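Local coordinates for ribonucleoside-diphosphate reductase (Pseudomonas aeruginosa, PDB 5IM3), which probably reduces ribonucleoside diphosphates to the corresponding 2'-deoxyribonucleotides, the precursors for DNA synthesis, and binds dATP as an allosteric effector, at residues Glu234-Leu239 and Gly313-Leu318; Leu303-Ile309 and Phe322-Val326. Residues are numbered along the deposited sequence.

Contact 1: residues Glu234-Leu239 and Gly313-Leu318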
ATOM      1  N   GLU A 234       1.035  39.863 -47.940  1.00 67.44           N
ATOM      2  CA  GLU A 234       0.546  38.596 -48.471  1.00 66.71           C
ATOM      3  C   GLU A 234      -0.823  38.766 -49.122  1.00 64.17           C
ATOM      4  O   GLU A 234      -1.018  38.429 -50.295  1.00 62.83           O
ATOM      5  CB  GLU A 234       0.497  37.567 -47.339  1.00 68.61           C
ATOM      6  CG  GLU A 234       0.010  36.187 -47.733  1.00 70.45           C
ATOM      7  CD  GLU A 234       0.073  35.203 -46.576  1.00 71.17           C
ATOM      8  OE1 GLU A 234       0.808  35.473 -45.601  1.00 72.37           O
ATOM      9  OE2 GLU A 234      -0.615  34.164 -46.637  1.00 70.28           O
ATOM     10  N   ALA A 235      -1.784  39.307 -48.371  1.00 60.56           N
ATOM     11  CA  ALA A 235      -3.150  39.415 -48.875  1.00 58.05           C
ATOM     12  C   ALA A 235      -3.247  40.427 -50.011  1.00 60.50           C
ATOM     13  O   ALA A 235      -3.785  40.122 -51.081  1.00 60.57           O
ATOM     14  CB  ALA A 235      -4.097  39.795 -47.738  1.00 56.91           C
ATOM     15  N   LEU A 236      -2.737  41.642 -49.796  1.00 64.51           N
ATOM     16  CA  LEU A 236      -2.881  42.683 -50.808  1.00 66.13           C
ATOM     17  C   LEU A 236      -2.131  42.324 -52.083  1.00 67.61           C
ATOM     18  O   LEU A 236      -2.636  42.547 -53.188  1.00 68.94           O
ATOM     19  CB  LEU A 236      -2.392  44.020 -50.261  1.00 67.88           C
ATOM     20  CG  LEU A 236      -3.142  44.552 -49.046  1.00 67.15           C
ATOM     21  CD1 LEU A 236      -2.431  45.770 -48.519  1.00 68.18           C
ATOM     22  CD2 LEU A 236      -4.592  44.886 -49.374  1.00 66.39           C
ATOM     23  N   GLY A 237      -0.927  41.767 -51.953  1.00 64.71           N
ATOM     24  CA  GLY A 237      -0.201  41.323 -53.131  1.00 67.03           C
ATOM     25  C   GLY A 237      -0.963  40.277 -53.923  1.00 68.62           C
ATOM     26  O   GLY A 237      -0.961  40.293 -55.156  1.00 68.87           O
ATOM     27  N   PHE A 238      -1.627  39.351 -53.224  1.00 72.39           N
ATOM     28  CA  PHE A 238      -2.449  38.354 -53.900  1.00 73.38           C
ATOM     29  C   PHE A 238      -3.603  39.013 -54.644  1.00 73.09           C
ATOM     30  O   PHE A 238      -3.886  38.673 -55.798  1.00 74.19           O
ATOM     31  CB  PHE A 238      -2.970  37.337 -52.882  1.00 74.08           C
ATOM     32  CG  PHE A 238      -3.779  36.218 -53.486  1.00 75.66           C
ATOM     33  CD1 PHE A 238      -3.158  35.078 -53.969  1.00 76.47           C
ATOM     34  CD2 PHE A 238      -5.161  36.300 -53.553  1.00 76.17           C
ATOM     35  CE1 PHE A 238      -3.899  34.045 -54.516  1.00 76.41           C
ATOM     36  CE2 PHE A 238      -5.907  35.269 -54.099  1.00 75.98           C
ATOM     37  CZ  PHE A 238      -5.274  34.141 -54.579  1.00 76.21           C
ATOM     38  N   LEU A 239      -4.275  39.967 -54.002  1.00 70.84           N
ATOM     39  CA  LEU A 239      -5.408  40.657 -54.600  1.00 68.64           C
ATOM     40  C   LEU A 239      -5.000  41.684 -55.645  1.00 69.86           C
ATOM     41  O   LEU A 239      -5.880  42.290 -56.266  1.00 71.02           O
ATOM     42  CB  LEU A 239      -6.233  41.346 -53.509  1.00 66.95           C
ATOM     43  CG  LEU A 239      -6.953  40.419 -52.531  1.00 64.91           C
ATOM     44  CD1 LEU A 239      -7.584  41.214 -51.399  1.00 63.90           C
ATOM     45  CD2 LEU A 239      -8.006  39.594 -53.262  1.00 63.70           C
ATOM     46  N   GLY A 313      -2.200  27.968 -50.019  1.00 85.91           N
ATOM     47  CA  GLY A 313      -1.499  28.307 -48.799  1.00 85.24           C
ATOM     48  C   GLY A 313      -1.386  29.789 -48.509  1.00 83.64           C
ATOM     49  O   GLY A 313      -0.853  30.155 -47.455  1.00 85.02           O
ATOM     50  N   ILE A 314      -1.872  30.652 -49.400  1.00 73.13           N
ATOM     51  CA  ILE A 314      -1.747  32.097 -49.250  1.00 69.61           C
ATOM     52  C   ILE A 314      -3.038  32.634 -48.645  1.00 67.49           C
ATOM     53  O   ILE A 314      -4.116  32.493 -49.236  1.00 65.60           O
ATOM     54  CB  ILE A 314      -1.448  32.774 -50.597  1.00 71.60           C
ATOM     55  CG1 ILE A 314      -0.109  32.276 -51.151  1.00 74.03           C
ATOM     56  CG2 ILE A 314      -1.438  34.296 -50.444  1.00 70.90           C
ATOM     57  CD1 ILE A 314       0.246  32.829 -52.517  1.00 73.78           C
ATOM     58  N   ARG A 315      -2.932  33.253 -47.472  1.00 73.08           N
ATOM     59  CA  ARG A 315      -4.067  33.936 -46.864  1.00 70.22           C
ATOM     60  C   ARG A 315      -4.290  35.264 -47.574  1.00 69.64           C
ATOM     61  O   ARG A 315      -3.412  36.135 -47.564  1.00 71.14           O
ATOM     62  CB  ARG A 315      -3.825  34.165 -45.373  1.00 70.50           C
ATOM     63  CG  ARG A 315      -4.230  33.005 -44.475  1.00 70.50           C
ATOM     64  CD  ARG A 315      -3.378  31.772 -44.710  1.00 72.21           C
ATOM     65  NE  ARG A 315      -3.590  30.764 -43.674  1.00 73.23           N
ATOM     66  CZ  ARG A 315      -3.199  29.497 -43.766  1.00 75.26           C
ATOM     67  NH1 ARG A 315      -2.576  29.066 -44.856  1.00 76.33           N
ATOM     68  NH2 ARG A 315      -3.438  28.655 -42.767  1.00 74.56           N
ATOM     69  N   PHE A 316      -5.460  35.424 -48.196  1.00 64.08           N
ATOM     70  CA  PHE A 316      -5.813  36.681 -48.845  1.00 63.82           C
ATOM     71  C   PHE A 316      -7.043  37.325 -48.213  1.00 61.69           C
ATOM     72  O   PHE A 316      -7.710  38.140 -48.856  1.00 63.51           O
ATOM     73  CB  PHE A 316      -6.014  36.477 -50.350  1.00 64.40           C
ATOM     74  CG  PHE A 316      -7.178  35.594 -50.705  1.00 64.60           C
ATOM     75  CD1 PHE A 316      -7.047  34.214 -50.710  1.00 64.62           C
ATOM     76  CD2 PHE A 316      -8.399  36.147 -51.059  1.00 64.38           C
ATOM     77  CE1 PHE A 316      -8.116  33.403 -51.046  1.00 63.74           C
ATOM     78  CE2 PHE A 316      -9.471  35.341 -51.397  1.00 64.36           C
ATOM     79  CZ  PHE A 316      -9.330  33.968 -51.390  1.00 64.00           C
ATOM     80  N   GLU A 317      -7.340  36.994 -46.957  1.00 62.06           N
ATOM     81  CA  GLU A 317      -8.427  37.615 -46.204  1.00 61.41           C
ATOM     82  C   GLU A 317      -7.831  38.338 -45.001  1.00 60.35           C
ATOM     83  O   GLU A 317      -7.278  37.698 -44.099  1.00 57.73           O
ATOM     84  CB  GLU A 317      -9.453  36.572 -45.762  1.00 60.00           C
ATOM     85  CG  GLU A 317     -10.688  37.160 -45.100  1.00 61.54           C
ATOM     86  CD  GLU A 317     -11.740  36.111 -44.791  1.00 62.40           C
ATOM     87  OE1 GLU A 317     -11.367  34.995 -44.365  1.00 62.34           O
ATOM     88  OE2 GLU A 317     -12.940  36.403 -44.979  1.00 60.53           O
ATOM     89  N   LEU A 318      -7.946  39.667 -44.988  1.00 59.20           N
ATOM     90  CA  LEU A 318      -7.429  40.473 -43.893  1.00 59.56           C
ATOM     91  C   LEU A 318      -8.425  40.528 -42.737  1.00 57.98           C
ATOM     92  O   LEU A 318      -9.623  40.298 -42.926  1.00 61.37           O
ATOM     93  CB  LEU A 318      -7.107  41.881 -44.386  1.00 60.78           C
ATOM     94  CG  LEU A 318      -5.808  41.990 -45.190  1.00 61.58           C
ATOM     95  CD1 LEU A 318      -5.703  43.323 -45.910  1.00 61.51           C
ATOM     96  CD2 LEU A 318      -4.604  41.786 -44.276  1.00 61.63           C
TER

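Contact 2: residues Leu303-Ile309 and Phe322-Val326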
ATOM      1  N   LEU A 303      -6.782  33.364 -35.759  1.00 52.11           N
ATOM      2  CA  LEU A 303      -7.533  33.647 -36.977  1.00 51.31           C
ATOM      3  C   LEU A 303      -6.716  33.312 -38.215  1.00 51.18           C
ATOM      4  O   LEU A 303      -7.202  32.637 -39.129  1.00 51.74           O
ATOM      5  CB  LEU A 303      -7.963  35.117 -36.995  1.00 51.29           C
ATOM      6  CG  LEU A 303      -8.994  35.520 -35.936  1.00 51.66           C
ATOM      7  CD1 LEU A 303      -9.269  37.013 -35.991  1.00 52.45           C
ATOM      8  CD2 LEU A 303     -10.288  34.734 -36.107  1.00 48.98           C
ATOM      9  N   TYR A 304      -5.463  33.765 -38.259  1.00 54.04           N
ATOM     10  CA  TYR A 304      -4.644  33.566 -39.450  1.00 56.49           C
ATOM     11  C   TYR A 304      -4.413  32.089 -39.725  1.00 60.15           C
ATOM     12  O   TYR A 304      -4.448  31.656 -40.882  1.00 61.66           O
ATOM     13  CB  TYR A 304      -3.307  34.288 -39.298  1.00 58.73           C
ATOM     14  CG  TYR A 304      -2.369  34.063 -40.463  1.00 58.96           C
ATOM     15  CD1 TYR A 304      -2.381  34.909 -41.562  1.00 59.12           C
ATOM     16  CD2 TYR A 304      -1.474  32.999 -40.465  1.00 59.44           C
ATOM     17  CE1 TYR A 304      -1.530  34.705 -42.631  1.00 60.22           C
ATOM     18  CE2 TYR A 304      -0.618  32.788 -41.528  1.00 60.67           C
ATOM     19  CZ  TYR A 304      -0.651  33.643 -42.609  1.00 61.88           C
ATOM     20  OH  TYR A 304       0.202  33.433 -43.668  1.00 64.22           O
ATOM     21  N   ASP A 305      -4.167  31.301 -38.679  1.00 62.73           N
ATOM     22  CA  ASP A 305      -3.813  29.901 -38.886  1.00 63.44           C
ATOM     23  C   ASP A 305      -4.994  29.096 -39.410  1.00 62.33           C
ATOM     24  O   ASP A 305      -4.820  28.229 -40.273  1.00 62.20           O
ATOM     25  CB  ASP A 305      -3.289  29.289 -37.586  1.00 65.10           C
ATOM     26  CG  ASP A 305      -1.946  29.859 -37.169  1.00 67.83           C
ATOM     27  OD1 ASP A 305      -1.284  30.512 -38.003  1.00 67.75           O
ATOM     28  OD2 ASP A 305      -1.548  29.642 -36.003  1.00 70.27           O
ATOM     29  N   ARG A 306      -6.202  29.369 -38.917  1.00 68.22           N
ATOM     30  CA  ARG A 306      -7.323  28.460 -39.131  1.00 69.46           C
ATOM     31  C   ARG A 306      -8.590  29.098 -39.681  1.00 68.08           C
ATOM     32  O   ARG A 306      -9.423  28.362 -40.222  1.00 68.21           O
ATOM     33  CB  ARG A 306      -7.674  27.736 -37.821  1.00 71.67           C
ATOM     34  CG  ARG A 306      -6.585  26.779 -37.349  1.00 75.36           C
ATOM     35  CD  ARG A 306      -6.992  26.010 -36.100  1.00 78.36           C
ATOM     36  NE  ARG A 306      -7.158  26.879 -34.936  1.00 81.09           N
ATOM     37  CZ  ARG A 306      -7.272  26.443 -33.684  1.00 82.96           C
ATOM     38  NH1 ARG A 306      -7.231  25.141 -33.420  1.00 83.89           N
ATOM     39  NH2 ARG A 306      -7.422  27.308 -32.690  1.00 82.91           N
ATOM     40  N   TYR A 307      -8.776  30.415 -39.580  1.00 60.90           N
ATOM     41  CA  TYR A 307     -10.047  31.020 -39.961  1.00 59.62           C
ATOM     42  C   TYR A 307      -9.991  31.877 -41.218  1.00 60.29           C
ATOM     43  O   TYR A 307     -10.983  31.930 -41.949  1.00 58.23           O
ATOM     44  CB  TYR A 307     -10.596  31.861 -38.802  1.00 61.10           C
ATOM     45  CG  TYR A 307     -11.156  31.013 -37.681  1.00 59.58           C
ATOM     46  CD1 TYR A 307     -12.499  30.664 -37.655  1.00 60.60           C
ATOM     47  CD2 TYR A 307     -10.337  30.541 -36.664  1.00 60.37           C
ATOM     48  CE1 TYR A 307     -13.016  29.880 -36.640  1.00 59.17           C
ATOM     49  CE2 TYR A 307     -10.844  29.755 -35.642  1.00 59.27           C
ATOM     50  CZ  TYR A 307     -12.184  29.428 -35.639  1.00 59.88           C
ATOM     51  OH  TYR A 307     -12.703  28.648 -34.632  1.00 61.42           O
ATOM     52  N   PHE A 308      -8.874  32.543 -41.502  1.00 58.15           N
ATOM     53  CA  PHE A 308      -8.801  33.383 -42.692  1.00 55.74           C
ATOM     54  C   PHE A 308      -8.838  32.535 -43.957  1.00 56.19           C
ATOM     55  O   PHE A 308      -8.175  31.499 -44.052  1.00 56.45           O
ATOM     56  CB  PHE A 308      -7.524  34.231 -42.675  1.00 56.51           C
ATOM     57  CG  PHE A 308      -7.528  35.334 -41.647  1.00 53.94           C
ATOM     58  CD1 PHE A 308      -8.705  35.748 -41.042  1.00 52.87           C
ATOM     59  CD2 PHE A 308      -6.346  35.967 -41.295  1.00 54.41           C
ATOM     60  CE1 PHE A 308      -8.702  36.759 -40.107  1.00 53.51           C
ATOM     61  CE2 PHE A 308      -6.336  36.983 -40.357  1.00 55.58           C
ATOM     62  CZ  PHE A 308      -7.515  37.379 -39.763  1.00 55.14           C
ATOM     63  N   ILE A 309      -9.624  32.989 -44.937  1.00 57.94           N
ATOM     64  CA  ILE A 309      -9.719  32.289 -46.212  1.00 59.69           C
ATOM     65  C   ILE A 309      -8.384  32.377 -46.942  1.00 60.27           C
ATOM     66  O   ILE A 309      -7.666  33.382 -46.861  1.00 60.88           O
ATOM     67  CB  ILE A 309     -10.862  32.869 -47.066  1.00 62.23           C
ATOM     68  CG1 ILE A 309     -12.213  32.699 -46.357  1.00 60.70           C
ATOM     69  CG2 ILE A 309     -10.899  32.211 -48.445  1.00 62.13           C
ATOM     70  CD1 ILE A 309     -12.637  31.275 -46.162  1.00 60.75           C
ATOM     71  N   PHE A 322     -12.306  39.803 -42.853  1.00 49.80           N
ATOM     72  CA  PHE A 322     -12.848  38.585 -42.262  1.00 50.90           C
ATOM     73  C   PHE A 322     -14.116  38.882 -41.473  1.00 49.84           C
ATOM     74  O   PHE A 322     -15.154  38.242 -41.679  1.00 49.20           O
ATOM     75  CB  PHE A 322     -11.795  37.923 -41.368  1.00 52.41           C
ATOM     76  CG  PHE A 322     -12.353  36.876 -40.442  1.00 49.47           C
ATOM     77  CD1 PHE A 322     -12.696  35.619 -40.917  1.00 49.67           C
ATOM     78  CD2 PHE A 322     -12.527  37.149 -39.097  1.00 50.15           C
ATOM     79  CE1 PHE A 322     -13.207  34.655 -40.062  1.00 48.87           C
ATOM     80  CE2 PHE A 322     -13.034  36.190 -38.237  1.00 47.99           C
ATOM     81  CZ  PHE A 322     -13.373  34.942 -38.720  1.00 48.16           C
ATOM     82  N   PHE A 323     -14.054  39.863 -40.569  1.00 52.52           N
ATOM     83  CA  PHE A 323     -15.236  40.214 -39.790  1.00 52.86           C
ATOM     84  C   PHE A 323     -16.360  40.710 -40.686  1.00 51.95           C
ATOM     85  O   PHE A 323     -17.537  40.464 -40.398  1.00 50.69           O
ATOM     86  CB  PHE A 323     -14.885  41.274 -38.741  1.00 52.97           C
ATOM     87  CG  PHE A 323     -14.065  40.752 -37.594  1.00 55.36           C
ATOM     88  CD1 PHE A 323     -14.385  39.551 -36.981  1.00 53.60           C
ATOM     89  CD2 PHE A 323     -12.969  41.465 -37.127  1.00 56.98           C
ATOM     90  CE1 PHE A 323     -13.633  39.068 -35.928  1.00 53.12           C
ATOM     91  CE2 PHE A 323     -12.213  40.986 -36.071  1.00 55.94           C
ATOM     92  CZ  PHE A 323     -12.548  39.781 -35.472  1.00 56.54           C
ATOM     93  N   MET A 324     -16.019  41.398 -41.776  1.00 49.36           N
ATOM     94  CA  MET A 324     -17.045  41.887 -42.688  1.00 53.34           C
ATOM     95  C   MET A 324     -17.681  40.738 -43.465  1.00 51.53           C
ATOM     96  O   MET A 324     -18.884  40.768 -43.746  1.00 52.64           O
ATOM     97  CB  MET A 324     -16.443  42.926 -43.639  1.00 54.26           C
ATOM     98  CG  MET A 324     -17.436  43.556 -44.607  1.00 56.59           C
ATOM     99  SD  MET A 324     -18.791  44.427 -43.787  1.00 58.90           S
ATOM    100  CE  MET A 324     -17.941  45.886 -43.187  1.00 58.79           C
ATOM    101  N   ARG A 325     -16.896  39.712 -43.815  1.00 52.34           N
ATOM    102  CA  ARG A 325     -17.473  38.545 -44.479  1.00 53.11           C
ATOM    103  C   ARG A 325     -18.489  37.855 -43.583  1.00 52.19           C
ATOM    104  O   ARG A 325     -19.572  37.470 -44.033  1.00 55.66           O
ATOM    105  CB  ARG A 325     -16.389  37.545 -44.884  1.00 53.28           C
ATOM    106  CG  ARG A 325     -16.946  36.110 -44.986  1.00 54.76           C
ATOM    107  CD  ARG A 325     -15.987  35.131 -45.608  1.00 53.58           C
ATOM    108  NE  ARG A 325     -14.875  34.779 -44.726  1.00 54.16           N
ATOM    109  CZ  ARG A 325     -14.927  33.862 -43.764  1.00 54.69           C
ATOM    110  NH1 ARG A 325     -16.047  33.192 -43.516  1.00 55.91           N
ATOM    111  NH2 ARG A 325     -13.849  33.615 -43.036  1.00 55.51           N
ATOM    112  N   VAL A 326     -18.135  37.650 -42.314  1.00 52.70           N
ATOM    113  CA  VAL A 326     -19.051  36.977 -41.398  1.00 52.09           C
ATOM    114  C   VAL A 326     -20.319  37.801 -41.241  1.00 51.52           C
ATOM    115  O   VAL A 326     -21.436  37.268 -41.275  1.00 50.44           O
ATOM    116  CB  VAL A 326     -18.365  36.725 -40.041  1.00 48.96           C
ATOM    117  CG1 VAL A 326     -19.299  35.974 -39.097  1.00 49.95           C
ATOM    118  CG2 VAL A 326     -17.073  35.951 -40.237  1.00 47.47           C
TER

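Contact 1: residues Glu234-Leu239 and Gly313-Leu318
Phe238 lays its ring across that of Phe316 in an offset stack, the centroids 4.8 Å apart and the planes inclined at 26°. The overlap continues along the backbone side of Phe316, where Phe238 CD2 is 3.3 Å from Phe316 CB, and Ile314 extends the same apolar surface, its CG2 lying 4.0 Å from Phe238 CD1. One turn earlier in the helix, Ala235 lies where the backbones come closest, with CA atoms of Ala235 and Phe316 only 3.8 Å apart. A methyl group suits so tight a place: Ala235 CB meets Leu318 CG at 3.8 Å, while Ala235 CA makes a CA-H...O contact of 3.5 Å with Arg315 O. The one hydrogen bond across the contact runs from Arg315 N to Glu234 OE2 (2.6 Å). Extended t, t chi angles carry this carboxylate from the helix to the strand, and its other oxygen, OE1, is hydrogen-bonded to Tyr304 OH. The guanidinium of Arg315 turns away to the carbonyls of Tyr304 and Asp305. Leu236 and Leu239 reach Leu318 and Phe316 more loosely and also pack on helix 250-267. Leu318 is the N-cap residue of helix 319-330. The contact thus sets the second strand of the beta-hairpin 310-311/314-315, and the loop leading on to that helix, against the last part of helix 219-239 in the mostly helical N-terminal part of the reductase.

Contact 2: residues Leu303-Ile309 and Phe322-Val326
The aromatic part is the pair Phe308-Phe322. Phe308 directs its ring edge toward the face of Phe322 in an offset edge-to-face pair, with centroids 5.5 Å apart and planes at 61°; Phe308 CE1 also comes to 3.5 Å from Phe322 CB. The axes of the short segments 303-307 and 322-326 stay 13.7 Å apart, but the CA atoms of Phe308 and Phe322 are 6.6 Å apart; the long side chain of Phe322 fills space between the helices. Residues 303-307 contain a wider pi-type turn, and Phe308 N donates to Leu303 O at 2.9 Å. Aliphatic atoms meet the Phe322 ring: Leu303 CD2 lies 3.8 Å from Phe322 CE2, and Tyr307 CB 4.0 Å from Phe322 CE1. Leu303 CD1 touches Phe323 CZ more loosely, at 4.3 Å. The Tyr307 hydroxyl is hydrogen-bonded to Thr357 OG1, so a tyrosine can serve a buried place with its polar end satisfied. The polar part of the contact is Arg325. Ile309 CG1 covers one face of its guanidinium, 3.8 Å from Arg325 NE, while Tyr307 O lies near the guanidinium plane, 3.5 Å from Arg325 NH2. Beyond the two segments, Arg325 forms a salt bridge with Glu317 and donates to Ala363 O. The chemistry implies a mostly apolar join of helix 319-330 to residues 303-309 within the all-alpha domain, the charge of buried Arg325 being compensated by Glu317, consistent with its apolar setting.

Contact 2 is a buried join, whereas contact 1 is partly buried and lies farther from the centre of the chain. Their segments alternate along the sequence: strand 314-315 of contact 1 is followed, after a short loop, by helix 319-330 of contact 2, while its hairpin partner, strand 310-311, follows Ile309. Glu317 couples them directly, with OE2 2.5 Å from Arg325 NE in a salt bridge and OE1 2.7 Å from Ile309 N, a probable hydrogen bond. Both are mainly apolar and include a phenylalanine pair, stacked offset in contact 1 and edge-to-face in contact 2. Contact 1 adds a carboxylate-to-backbone hydrogen bond between its segments; contact 2 has no clear one.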